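23S rRNA-specific endonuclease VapC20 (Mycobacterium tuberculosis H37Rv, PDB 5WZF) cleaves 23S rRNA within the sarcin-ricin loop of the ribosome, acting as the magnesium-dependent PIN-domain toxin of a type II toxin-antitoxin system. Local coordinates at residues 23-28 against 35-40; 52-57 against 82-87; 109-114 against 130-135. All blocks are in the same frame, centred on the assembly; numbering follows the deposited sequence.

Contact 1. Residues 23-28 against 35-40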
ATOM      1  N   ALA B  23       3.482  -9.500  -9.945  1.00 17.96           N
ATOM      2  CA  ALA B  23       2.191 -10.155 -10.114  1.00 18.42           C
ATOM      3  C   ALA B  23       2.172 -11.037 -11.353  1.00 18.29           C
ATOM      4  O   ALA B  23       1.592 -12.121 -11.342  1.00 19.01           O
ATOM      5  CB  ALA B  23       1.079  -9.126 -10.188  1.00 23.37           C
ATOM      6  N   ALA B  24       2.802 -10.566 -12.425  1.00 15.27           N
ATOM      7  CA  ALA B  24       2.896 -11.355 -13.646  1.00 16.69           C
ATOM      8  C   ALA B  24       3.809 -12.562 -13.447  1.00 18.25           C
ATOM      9  O   ALA B  24       3.546 -13.641 -13.969  1.00 18.88           O
ATOM     10  CB  ALA B  24       3.399 -10.498 -14.801  1.00 17.07           C
ATOM     11  N   LEU B  25       4.886 -12.375 -12.695  1.00 16.33           N
ATOM     12  CA  LEU B  25       5.851 -13.452 -12.487  1.00 19.92           C
ATOM     13  C   LEU B  25       5.288 -14.529 -11.564  1.00 19.38           C
ATOM     14  O   LEU B  25       5.517 -15.722 -11.775  1.00 22.20           O
ATOM     15  CB  LEU B  25       7.160 -12.897 -11.916  1.00 19.66           C
ATOM     16  CG  LEU B  25       8.349 -13.860 -11.901  1.00 19.16           C
ATOM     17  CD1 LEU B  25       8.730 -14.254 -13.323  1.00 21.22           C
ATOM     18  CD2 LEU B  25       9.533 -13.242 -11.175  1.00 22.45           C
ATOM     19  N   GLY B  26       4.545 -14.104 -10.547  1.00 20.78           N
ATOM     20  CA  GLY B  26       4.031 -15.020  -9.543  1.00 22.11           C
ATOM     21  C   GLY B  26       2.668 -15.607  -9.860  1.00 21.26           C
ATOM     22  O   GLY B  26       2.084 -16.306  -9.035  1.00 22.91           O
ATOM     23  N   ASN B  27       2.161 -15.321 -11.054  1.00 20.73           N
ATOM     24  CA  ASN B  27       0.877 -15.852 -11.496  1.00 24.11           C
ATOM     25  C   ASN B  27       1.003 -16.443 -12.892  1.00 26.81           C
ATOM     26  O   ASN B  27       1.071 -15.711 -13.877  1.00 21.31           O
ATOM     27  CB  ASN B  27      -0.191 -14.756 -11.463  1.00 22.28           C
ATOM     28  CG  ASN B  27      -1.524 -15.203 -12.046  1.00 30.94           C
ATOM     29  OD1 ASN B  27      -1.806 -16.397 -12.170  1.00 31.79           O
ATOM     30  ND2 ASN B  27      -2.363 -14.234 -12.391  1.00 33.18           N
ATOM     31  N   ALA B  28       1.030 -17.771 -12.969  1.00 30.26           N
ATOM     32  CA  ALA B  28       1.204 -18.463 -14.242  1.00 33.37           C
ATOM     33  C   ALA B  28       0.033 -18.212 -15.188  1.00 34.84           C
ATOM     34  O   ALA B  28       0.149 -18.406 -16.398  1.00 36.23           O
ATOM     35  CB  ALA B  28       1.388 -19.956 -14.009  1.00 37.29           C
ATOM     36  N   THR B  35       6.269 -13.358 -20.654  1.00 25.99           N
ATOM     37  CA  THR B  35       7.114 -12.183 -20.839  1.00 24.82           C
ATOM     38  C   THR B  35       7.906 -11.874 -19.573  1.00 22.24           C
ATOM     39  O   THR B  35       9.088 -11.528 -19.635  1.00 22.82           O
ATOM     40  CB  THR B  35       6.279 -10.949 -21.231  1.00 27.48           C
ATOM     41  OG1 THR B  35       5.633 -11.189 -22.488  1.00 32.47           O
ATOM     42  CG2 THR B  35       7.162  -9.718 -21.351  1.00 29.65           C
ATOM     43  N   ALA B  36       7.248 -12.005 -18.425  1.00 20.95           N
ATOM     44  CA  ALA B  36       7.895 -11.778 -17.136  1.00 19.95           C
ATOM     45  C   ALA B  36       9.048 -12.755 -16.906  1.00 20.01           C
ATOM     46  O   ALA B  36      10.127 -12.359 -16.466  1.00 19.09           O
ATOM     47  CB  ALA B  36       6.879 -11.886 -16.004  1.00 17.99           C
ATOM     48  N   LYS B  37       8.818 -14.031 -17.205  1.00 20.80           N
ATOM     49  CA  LYS B  37       9.845 -15.046 -16.994  1.00 21.03           C
ATOM     50  C   LYS B  37      11.067 -14.800 -17.872  1.00 23.75           C
ATOM     51  O   LYS B  37      12.199 -15.006 -17.438  1.00 24.50           O
ATOM     52  CB  LYS B  37       9.291 -16.451 -17.253  1.00 24.10           C
ATOM     53  CG  LYS B  37       8.370 -16.958 -16.155  1.00 28.17           C
ATOM     54  CD  LYS B  37       8.207 -18.469 -16.224  1.00 35.86           C
ATOM     55  CE  LYS B  37       7.633 -18.907 -17.558  1.00 39.09           C
ATOM     56  NZ  LYS B  37       7.397 -20.377 -17.592  1.00 44.11           N
ATOM     57  N   ARG B  38      10.836 -14.354 -19.103  1.00 25.15           N
ATOM     58  CA  ARG B  38      11.938 -14.058 -20.014  1.00 27.27           C
ATOM     59  C   ARG B  38      12.754 -12.876 -19.500  1.00 26.35           C
ATOM     60  O   ARG B  38      13.985 -12.904 -19.521  1.00 28.11           O
ATOM     61  CB  ARG B  38      11.419 -13.774 -21.426  1.00 31.54           C
ATOM     62  CG  ARG B  38      10.841 -14.996 -22.128  1.00 42.10           C
ATOM     63  CD  ARG B  38      10.641 -14.747 -23.618  1.00 52.04           C
ATOM     64  NE  ARG B  38       9.665 -13.692 -23.885  1.00 57.19           N
ATOM     65  CZ  ARG B  38       8.354 -13.893 -23.978  1.00 61.66           C
ATOM     66  NH1 ARG B  38       7.855 -15.113 -23.826  1.00 62.29           N
ATOM     67  NH2 ARG B  38       7.541 -12.875 -24.224  1.00 64.19           N
ATOM     68  N   LEU B  39      12.062 -11.841 -19.033  1.00 24.18           N
ATOM     69  CA  LEU B  39      12.727 -10.674 -18.467  1.00 25.83           C
ATOM     70  C   LEU B  39      13.503 -11.029 -17.205  1.00 27.41           C
ATOM     71  O   LEU B  39      14.607 -10.534 -16.984  1.00 26.23           O
ATOM     72  CB  LEU B  39      11.711  -9.574 -18.154  1.00 26.07           C
ATOM     73  CG  LEU B  39      11.197  -8.781 -19.353  1.00 25.88           C
ATOM     74  CD1 LEU B  39      10.025  -7.898 -18.948  1.00 27.49           C
ATOM     75  CD2 LEU B  39      12.324  -7.951 -19.939  1.00 26.85           C
ATOM     76  N   TRP B  40      12.906 -11.878 -16.373  1.00 25.46           N
ATOM     77  CA  TRP B  40      13.540 -12.317 -15.136  1.00 21.64           C
ATOM     78  C   TRP B  40      14.850 -13.043 -15.421  1.00 25.96           C
ATOM     79  O   TRP B  40      15.816 -12.923 -14.666  1.00 28.58           O
ATOM     80  CB  TRP B  40      12.592 -13.224 -14.350  1.00 21.89           C
ATOM     81  CG  TRP B  40      13.040 -13.511 -12.952  1.00 25.13           C
ATOM     82  CD1 TRP B  40      13.414 -14.721 -12.444  1.00 30.56           C
ATOM     83  CD2 TRP B  40      13.161 -12.569 -11.881  1.00 27.43           C
ATOM     84  NE1 TRP B  40      13.762 -14.590 -11.121  1.00 31.40           N
ATOM     85  CE2 TRP B  40      13.616 -13.278 -10.751  1.00 28.78           C
ATOM     86  CE3 TRP B  40      12.931 -11.194 -11.767  1.00 25.19           C
ATOM     87  CZ2 TRP B  40      13.841 -12.661  -9.524  1.00 30.45           C
ATOM     88  CZ3 TRP B  40      13.155 -10.583 -10.549  1.00 29.02           C
ATOM     89  CH2 TRP B  40      13.608 -11.317  -9.443  1.00 31.57           C
TER

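Contact 2. Residues 52-57 against 82-87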
ATOM      1  N   HIS B  52       6.437  -1.261   0.117  1.00 15.16           N
ATOM      2  CA  HIS B  52       5.109  -0.914  -0.377  1.00 15.82           C
ATOM      3  C   HIS B  52       4.728  -1.777  -1.576  1.00 17.01           C
ATOM      4  O   HIS B  52       3.582  -2.219  -1.693  1.00 14.63           O
ATOM      5  CB  HIS B  52       5.032   0.571  -0.745  1.00 16.06           C
ATOM      6  CG  HIS B  52       5.020   1.488   0.438  1.00 18.71           C
ATOM      7  ND1 HIS B  52       3.923   1.627   1.262  1.00 22.09           N
ATOM      8  CD2 HIS B  52       5.967   2.321   0.933  1.00 25.15           C
ATOM      9  CE1 HIS B  52       4.196   2.500   2.215  1.00 25.14           C
ATOM     10  NE2 HIS B  52       5.431   2.934   2.038  1.00 23.35           N
ATOM     11  N   VAL B  53       5.693  -2.032  -2.456  1.00 13.82           N
ATOM     12  CA  VAL B  53       5.449  -2.856  -3.635  1.00 12.09           C
ATOM     13  C   VAL B  53       5.143  -4.301  -3.241  1.00 12.53           C
ATOM     14  O   VAL B  53       4.193  -4.899  -3.748  1.00 14.32           O
ATOM     15  CB  VAL B  53       6.646  -2.829  -4.606  1.00 11.04           C
ATOM     16  CG1 VAL B  53       6.579  -4.005  -5.579  1.00 14.40           C
ATOM     17  CG2 VAL B  53       6.681  -1.507  -5.364  1.00 14.10           C
ATOM     18  N   LEU B  54       5.944  -4.855  -2.333  1.00 11.67           N
ATOM     19  CA  LEU B  54       5.730  -6.233  -1.904  1.00 12.59           C
ATOM     20  C   LEU B  54       4.359  -6.370  -1.258  1.00 15.32           C
ATOM     21  O   LEU B  54       3.652  -7.350  -1.482  1.00 15.81           O
ATOM     22  CB  LEU B  54       6.823  -6.691  -0.938  1.00 15.82           C
ATOM     23  CG  LEU B  54       8.177  -7.026  -1.567  1.00 21.79           C
ATOM     24  CD1 LEU B  54       9.120  -7.658  -0.542  1.00 23.27           C
ATOM     25  CD2 LEU B  54       7.990  -7.943  -2.774  1.00 21.41           C
ATOM     26  N   GLY B  55       3.985  -5.375  -0.463  1.00 15.64           N
ATOM     27  CA  GLY B  55       2.674  -5.364   0.154  1.00 14.53           C
ATOM     28  C   GLY B  55       1.563  -5.351  -0.877  1.00 16.49           C
ATOM     29  O   GLY B  55       0.595  -6.099  -0.766  1.00 16.03           O
ATOM     30  N   GLU B  56       1.710  -4.502  -1.890  1.00 11.58           N
ATOM     31  CA  GLU B  56       0.696  -4.364  -2.923  1.00 14.85           C
ATOM     32  C   GLU B  56       0.626  -5.649  -3.739  1.00 13.30           C
ATOM     33  O   GLU B  56      -0.443  -6.056  -4.191  1.00 16.23           O
ATOM     34  CB  GLU B  56       1.006  -3.162  -3.824  1.00 18.01           C
ATOM     35  CG  GLU B  56      -0.064  -2.842  -4.853  1.00 19.88           C
ATOM     36  CD  GLU B  56       0.361  -1.736  -5.808  1.00 24.07           C
ATOM     37  OE1 GLU B  56       1.573  -1.597  -6.058  1.00 24.58           O
ATOM     38  OE2 GLU B  56      -0.518  -1.006  -6.301  1.00 28.52           O
ATOM     39  N   THR B  57       1.781  -6.286  -3.901  1.00 13.03           N
ATOM     40  CA  THR B  57       1.885  -7.555  -4.617  1.00 15.34           C
ATOM     41  C   THR B  57       1.181  -8.688  -3.871  1.00 14.10           C
ATOM     42  O   THR B  57       0.464  -9.480  -4.484  1.00 15.08           O
ATOM     43  CB  THR B  57       3.357  -7.930  -4.857  1.00 16.38           C
ATOM     44  OG1 THR B  57       3.958  -6.933  -5.697  1.00 14.66           O
ATOM     45  CG2 THR B  57       3.471  -9.301  -5.524  1.00 15.83           C
ATOM     46  N   VAL B  82      17.297 -10.357  -3.834  1.00 25.06           N
ATOM     47  CA  VAL B  82      16.512  -9.159  -4.093  1.00 23.25           C
ATOM     48  C   VAL B  82      16.630  -8.191  -2.921  1.00 27.40           C
ATOM     49  O   VAL B  82      16.384  -8.562  -1.775  1.00 29.56           O
ATOM     50  CB  VAL B  82      15.031  -9.494  -4.339  1.00 19.81           C
ATOM     51  CG1 VAL B  82      14.221  -8.216  -4.518  1.00 24.90           C
ATOM     52  CG2 VAL B  82      14.888 -10.404  -5.551  1.00 20.12           C
ATOM     53  N   ARG B  83      17.022  -6.955  -3.216  1.00 28.40           N
ATOM     54  CA  ARG B  83      17.124  -5.920  -2.197  1.00 28.85           C
ATOM     55  C   ARG B  83      15.760  -5.287  -1.961  1.00 27.09           C
ATOM     56  O   ARG B  83      15.153  -4.741  -2.881  1.00 24.23           O
ATOM     57  CB  ARG B  83      18.140  -4.857  -2.611  1.00 33.58           C
ATOM     58  CG  ARG B  83      19.455  -5.429  -3.113  1.00 40.51           C
ATOM     59  CD  ARG B  83      20.491  -4.339  -3.327  1.00 48.40           C
ATOM     60  NE  ARG B  83      21.714  -4.864  -3.927  1.00 57.97           N
ATOM     61  CZ  ARG B  83      22.843  -4.175  -4.052  1.00 65.57           C
ATOM     62  NH1 ARG B  83      23.906  -4.736  -4.613  1.00 69.19           N
ATOM     63  NH2 ARG B  83      22.912  -2.925  -3.611  1.00 67.82           N
ATOM     64  N   VAL B  84      15.276  -5.366  -0.728  1.00 26.79           N
ATOM     65  CA  VAL B  84      13.967  -4.818  -0.406  1.00 25.65           C
ATOM     66  C   VAL B  84      14.113  -3.545   0.421  1.00 27.27           C
ATOM     67  O   VAL B  84      14.453  -3.588   1.604  1.00 30.17           O
ATOM     68  CB  VAL B  84      13.099  -5.830   0.354  1.00 24.79           C
ATOM     69  CG1 VAL B  84      11.722  -5.242   0.618  1.00 24.97           C
ATOM     70  CG2 VAL B  84      12.990  -7.130  -0.430  1.00 26.35           C
ATOM     71  N   GLU B  85      13.861  -2.411  -0.221  1.00 18.91           N
ATOM     72  CA  GLU B  85      13.997  -1.111   0.424  1.00 20.23           C
ATOM     73  C   GLU B  85      12.768  -0.772   1.260  1.00 18.66           C
ATOM     74  O   GLU B  85      11.651  -0.756   0.744  1.00 17.73           O
ATOM     75  CB  GLU B  85      14.227  -0.026  -0.632  1.00 27.85           C
ATOM     76  CG  GLU B  85      14.249   1.396  -0.091  1.00 37.09           C
ATOM     77  CD  GLU B  85      15.584   1.770   0.526  1.00 42.51           C
ATOM     78  OE1 GLU B  85      16.539   0.972   0.408  1.00 43.47           O
ATOM     79  OE2 GLU B  85      15.679   2.866   1.120  1.00 43.43           O
ATOM     80  N   HIS B  86      12.970  -0.521   2.552  1.00 20.51           N
ATOM     81  CA  HIS B  86      11.907   0.025   3.391  1.00 20.50           C
ATOM     82  C   HIS B  86      11.869   1.538   3.217  1.00 16.95           C
ATOM     83  O   HIS B  86      12.795   2.242   3.625  1.00 19.64           O
ATOM     84  CB  HIS B  86      12.113  -0.332   4.868  1.00 20.71           C
ATOM     85  CG  HIS B  86      11.118   0.311   5.785  1.00 23.39           C
ATOM     86  ND1 HIS B  86       9.936  -0.298   6.148  1.00 23.14           N
ATOM     87  CD2 HIS B  86      11.119   1.522   6.391  1.00 23.23           C
ATOM     88  CE1 HIS B  86       9.256   0.507   6.947  1.00 20.79           C
ATOM     89  NE2 HIS B  86       9.954   1.616   7.112  1.00 21.05           N
ATOM     90  N   VAL B  87      10.809   2.036   2.594  1.00 13.82           N
ATOM     91  CA  VAL B  87      10.698   3.465   2.324  1.00 15.74           C
ATOM     92  C   VAL B  87      10.657   4.251   3.632  1.00 16.84           C
ATOM     93  O   VAL B  87       9.774   4.046   4.462  1.00 20.04           O
ATOM     94  CB  VAL B  87       9.452   3.784   1.485  1.00 18.39           C
ATOM     95  CG1 VAL B  87       9.412   5.266   1.151  1.00 17.85           C
ATOM     96  CG2 VAL B  87       9.447   2.948   0.209  1.00 17.01           C
TER

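Contact 3. Residues 109-114 against 130-135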
ATOM      1  N   PHE B 109      -0.162   6.039  -4.741  1.00 17.46           N
ATOM      2  CA  PHE B 109       0.823   6.268  -3.690  1.00 15.15           C
ATOM      3  C   PHE B 109       2.032   5.340  -3.820  1.00 13.58           C
ATOM      4  O   PHE B 109       3.170   5.774  -3.663  1.00 15.86           O
ATOM      5  CB  PHE B 109       0.190   6.086  -2.316  1.00 20.83           C
ATOM      6  CG  PHE B 109       1.177   6.139  -1.187  1.00 20.94           C
ATOM      7  CD1 PHE B 109       1.674   7.351  -0.740  1.00 18.72           C
ATOM      8  CD2 PHE B 109       1.609   4.974  -0.572  1.00 19.24           C
ATOM      9  CE1 PHE B 109       2.584   7.402   0.298  1.00 19.61           C
ATOM     10  CE2 PHE B 109       2.516   5.020   0.467  1.00 19.35           C
ATOM     11  CZ  PHE B 109       3.002   6.235   0.904  1.00 18.01           C
ATOM     12  N   VAL B 110       1.784   4.060  -4.087  1.00 13.79           N
ATOM     13  CA  VAL B 110       2.880   3.102  -4.214  1.00 13.52           C
ATOM     14  C   VAL B 110       3.812   3.494  -5.362  1.00 15.95           C
ATOM     15  O   VAL B 110       5.036   3.421  -5.237  1.00 17.40           O
ATOM     16  CB  VAL B 110       2.353   1.663  -4.419  1.00 15.48           C
ATOM     17  CG1 VAL B 110       3.486   0.722  -4.780  1.00 16.27           C
ATOM     18  CG2 VAL B 110       1.650   1.178  -3.160  1.00 17.44           C
ATOM     19  N   ASP B 111       3.233   3.930  -6.476  1.00 14.57           N
ATOM     20  CA  ASP B 111       4.043   4.395  -7.600  1.00 17.36           C
ATOM     21  C   ASP B 111       4.902   5.591  -7.199  1.00 15.81           C
ATOM     22  O   ASP B 111       6.090   5.643  -7.519  1.00 15.37           O
ATOM     23  CB  ASP B 111       3.161   4.755  -8.796  1.00 19.17           C
ATOM     24  CG  ASP B 111       2.652   3.529  -9.538  1.00 25.19           C
ATOM     25  OD1 ASP B 111       3.099   2.405  -9.226  1.00 27.62           O
ATOM     26  OD2 ASP B 111       1.815   3.695 -10.448  1.00 31.05           O
ATOM     27  N   ALA B 112       4.310   6.544  -6.487  1.00 14.29           N
ATOM     28  CA  ALA B 112       5.048   7.728  -6.066  1.00 13.72           C
ATOM     29  C   ALA B 112       6.235   7.357  -5.178  1.00 14.90           C
ATOM     30  O   ALA B 112       7.308   7.949  -5.292  1.00 16.32           O
ATOM     31  CB  ALA B 112       4.133   8.696  -5.343  1.00 14.58           C
ATOM     32  N   THR B 113       6.052   6.377  -4.300  1.00 13.87           N
ATOM     33  CA  THR B 113       7.148   5.960  -3.432  1.00 12.10           C
ATOM     34  C   THR B 113       8.190   5.190  -4.242  1.00 11.68           C
ATOM     35  O   THR B 113       9.382   5.247  -3.950  1.00 14.68           O
ATOM     36  CB  THR B 113       6.659   5.095  -2.245  1.00 15.12           C
ATOM     37  OG1 THR B 113       6.023   3.908  -2.730  1.00 16.04           O
ATOM     38  CG2 THR B 113       5.686   5.880  -1.370  1.00 13.17           C
ATOM     39  N   SER B 114       7.735   4.477  -5.268  1.00 10.61           N
ATOM     40  CA  SER B 114       8.649   3.739  -6.130  1.00 12.92           C
ATOM     41  C   SER B 114       9.537   4.710  -6.894  1.00 13.27           C
ATOM     42  O   SER B 114      10.748   4.517  -6.978  1.00 11.89           O
ATOM     43  CB  SER B 114       7.878   2.842  -7.095  1.00 13.49           C
ATOM     44  OG  SER B 114       7.260   1.779  -6.390  1.00 11.78           O
ATOM     45  N   ASP B 130       2.401  -1.527 -18.085  1.00 35.55           N
ATOM     46  CA  ASP B 130       1.281  -0.571 -18.018  1.00 40.17           C
ATOM     47  C   ASP B 130       1.663   0.922 -18.025  1.00 33.70           C
ATOM     48  O   ASP B 130       0.786   1.784 -17.950  1.00 31.35           O
ATOM     49  CB  ASP B 130       0.413  -0.871 -16.791  1.00 43.04           C
ATOM     50  CG  ASP B 130      -0.068  -2.310 -16.761  1.00 46.59           C
ATOM     51  OD1 ASP B 130      -0.332  -2.874 -17.845  1.00 49.54           O
ATOM     52  OD2 ASP B 130      -0.177  -2.881 -15.655  1.00 46.09           O
ATOM     53  N   GLY B 131       2.953   1.231 -18.108  1.00 26.35           N
ATOM     54  CA  GLY B 131       3.380   2.553 -18.542  1.00 25.19           C
ATOM     55  C   GLY B 131       3.403   3.729 -17.579  1.00 23.86           C
ATOM     56  O   GLY B 131       3.667   4.855 -18.007  1.00 20.96           O
ATOM     57  N   ASP B 132       3.142   3.501 -16.296  1.00 18.50           N
ATOM     58  CA  ASP B 132       3.172   4.601 -15.330  1.00 18.98           C
ATOM     59  C   ASP B 132       4.602   5.059 -15.064  1.00 19.15           C
ATOM     60  O   ASP B 132       4.862   6.249 -14.913  1.00 19.19           O
ATOM     61  CB  ASP B 132       2.496   4.198 -14.019  1.00 22.13           C
ATOM     62  CG  ASP B 132       1.009   3.960 -14.184  1.00 29.50           C
ATOM     63  OD1 ASP B 132       0.362   4.718 -14.936  1.00 34.13           O
ATOM     64  OD2 ASP B 132       0.493   3.007 -13.568  1.00 35.37           O
ATOM     65  N   PHE B 133       5.531   4.109 -15.010  1.00 17.19           N
ATOM     66  CA  PHE B 133       6.942   4.444 -14.857  1.00 15.47           C
ATOM     67  C   PHE B 133       7.477   5.176 -16.093  1.00 18.40           C
ATOM     68  O   PHE B 133       8.265   6.121 -15.978  1.00 17.28           O
ATOM     69  CB  PHE B 133       7.757   3.180 -14.581  1.00 13.87           C
ATOM     70  CG  PHE B 133       7.630   2.678 -13.166  1.00 13.81           C
ATOM     71  CD1 PHE B 133       6.493   2.002 -12.752  1.00 16.35           C
ATOM     72  CD2 PHE B 133       8.650   2.884 -12.253  1.00 15.90           C
ATOM     73  CE1 PHE B 133       6.373   1.541 -11.442  1.00 17.12           C
ATOM     74  CE2 PHE B 133       8.541   2.428 -10.947  1.00 14.57           C
ATOM     75  CZ  PHE B 133       7.400   1.754 -10.542  1.00 15.62           C
ATOM     76  N   SER B 134       7.044   4.745 -17.276  1.00 18.16           N
ATOM     77  CA  SER B 134       7.418   5.425 -18.516  1.00 18.61           C
ATOM     78  C   SER B 134       6.925   6.867 -18.519  1.00 23.87           C
ATOM     79  O   SER B 134       7.644   7.776 -18.931  1.00 22.75           O
ATOM     80  CB  SER B 134       6.859   4.683 -19.730  1.00 21.94           C
ATOM     81  OG  SER B 134       7.298   3.338 -19.750  1.00 22.74           O
ATOM     82  N   ALA B 135       5.694   7.075 -18.057  1.00 20.61           N
ATOM     83  CA  ALA B 135       5.124   8.416 -18.010  1.00 23.25           C
ATOM     84  C   ALA B 135       5.885   9.296 -17.022  1.00 23.23           C
ATOM     85  O   ALA B 135       6.006  10.506 -17.220  1.00 26.02           O
ATOM     86  CB  ALA B 135       3.648   8.361 -17.646  1.00 24.31           C
TER

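Contact 1. Residues 23-28 against 35-40
Leu25 reaches from the last turn of helix 19-25 across to helix 33-41, and its two methyl groups divide the work. Its first torsion carries CG beside the carbonyl carbon (chi1 -169°), and chi2 of 63° then splits the branches between two neighbours. CD2 of Leu25 rises over the indole of Trp40, 4.0 Å from the centroid of the five-membered ring and 19° off its normal, a CH-pi contact made over one face. The leucine and the tryptophan cross at about a right angle. CD1 of Leu25 lies instead against the backbone of helix 33-41, 3.9 Å from Lys37 N and also 3.9 Å from Lys37 CG.

Where the backbones come closest, small residues allow it: Ala24 CB meets Ala36 CB at 3.9 Å, and the CA atoms of Leu25 and Ala36 are only 5.3 Å apart. No hydrogen bond crosses this apolar seam; a nearby one joins His33 ND1 to Ala24 O.

In the PIN fold these consecutive helices pack together, joined by a short loop. Phe21 of helix 19-25 packs on Ala36, Leu39 and Trp40, Leu60 of helix 51-63 covers Ala23, and Tyr127 of strand 125-127 hydrogen-bonds to Leu39 O.

Contact 2. Residues 52-57 against 82-87
Val53 O, one residue along the helix from His52 and one before Leu54, the residues that meet Val87 and Val84, accepts two bonds from Thr57. The amide N of Thr57 reaches Val53 O at 2.8 Å, and Thr57 OG1 reaches the same Val53 O, also at 2.8 Å. With OG1 of Thr57 set beside its own backbone N (chi1 -63°), the hydroxyl turns back onto the helix and meets the carbonyl from above its plane, 44° out of it.

This helix, 51-63, belongs to a beta-alpha-beta crossover of the PIN fold: the chain leaves strand 46-50, passes through helices 51-63 and 67-74, and returns as the adjacent parallel strand 82-85. Across the crossover, Leu54 and Val84 reach toward each other tip to tip. CD1 of Leu54 stands 3.7 Å from CG1 of Val84 and 3.9 Å from CG2 of the same valine, nestling against both branches. Trp22 and Ile76 add to the apolar surroundings of Leu54.

His52 works differently. NE2 of His52 is hydrogen-bonded to Glu92 OE2, which helps fix the rotation of the imidazole, while the ring of Phe109 meets it edge-to-face and a side chain of the other subunit also meets it. Val87 crosses the histidine at about a right angle and touches the ring at its edge: CB lies in the ring plane, and CG2 of Val87 comes within 3.6 Å of His52 CD2.

Contact 3. Residues 109-114 against 130-135
Asp111 and Phe133 take nearly the same first torsion, chi1 -76° and -77°, with CG in each placed beside the backbone N and opposite the carbonyl carbon; Asp132 is turned in the same sense. In Asp111 this directs the carboxylate out of helix 109-121 toward the short helix 132-135, and in Phe133 it swings the ring across the gap to meet it.

The two oxygens of Asp111 have separate neighbours. OD2 faces Asp132, with Asp111 OD2 and Asp132 OD2 3.5 Å apart; both are acceptors, so no hydrogen bond joins them, and the carboxylate planes are 54° apart. Asp111 OD2 also lies 3.7 Å from Asp132 CB. OD1 of Asp111 lies obliquely beside the phenyl group, 4.0 Å from CE1 of Phe133.

Such a cluster of acidic side chains at the C-terminal ends of the central parallel strands is the hallmark of the PIN-domain nuclease site. Asp111 is a predicted magnesium ligand together with Asp18, whose side chain also touches the ring of Phe133. Asp132 directs its other oxygen, OD1, into a salt bridge with Arg105, which probably offsets the closeness of the two carboxylates.

One turn further along helix 109-121, Ser114 lays its CB against the far end of the phenyl group, 3.6 Å from Phe133 CZ. The ring thus bridges a carboxylate on one turn and a methylene on the next, while Phe115 meets it edge-to-face. Behind this surface, Val110 O receives Ser114 N at 2.9 Å and, from the same side of its plane, Thr113 OG1 at 2.7 Å. The short helix is held in turn by Glu140, whose carboxylate accepts hydrogen bonds from Gly131 N and Ser134 N.

Overall arrangement
From the N terminus, contact 1 comes first, closing the short loop between helices 19-25 and 33-41. Contact 2 then spans 24 intervening residues, bringing strand 82-85 back beside helix 51-63. Contact 3 closes around the remainder of helix 109-121 and strand 125-127, tying that helix to 132-135. The three follow one another in series; none nests within or crosses another. They nevertheless adjoin in space: Trp40 of contact 1 packs on Val82 of contact 2, and helices 51-63 and 109-121 meet through Val53 with Ser114 and Val110. Contacts 1 and 3 do not touch, their centres lying about 19 Å apart, and contact 2 touches both.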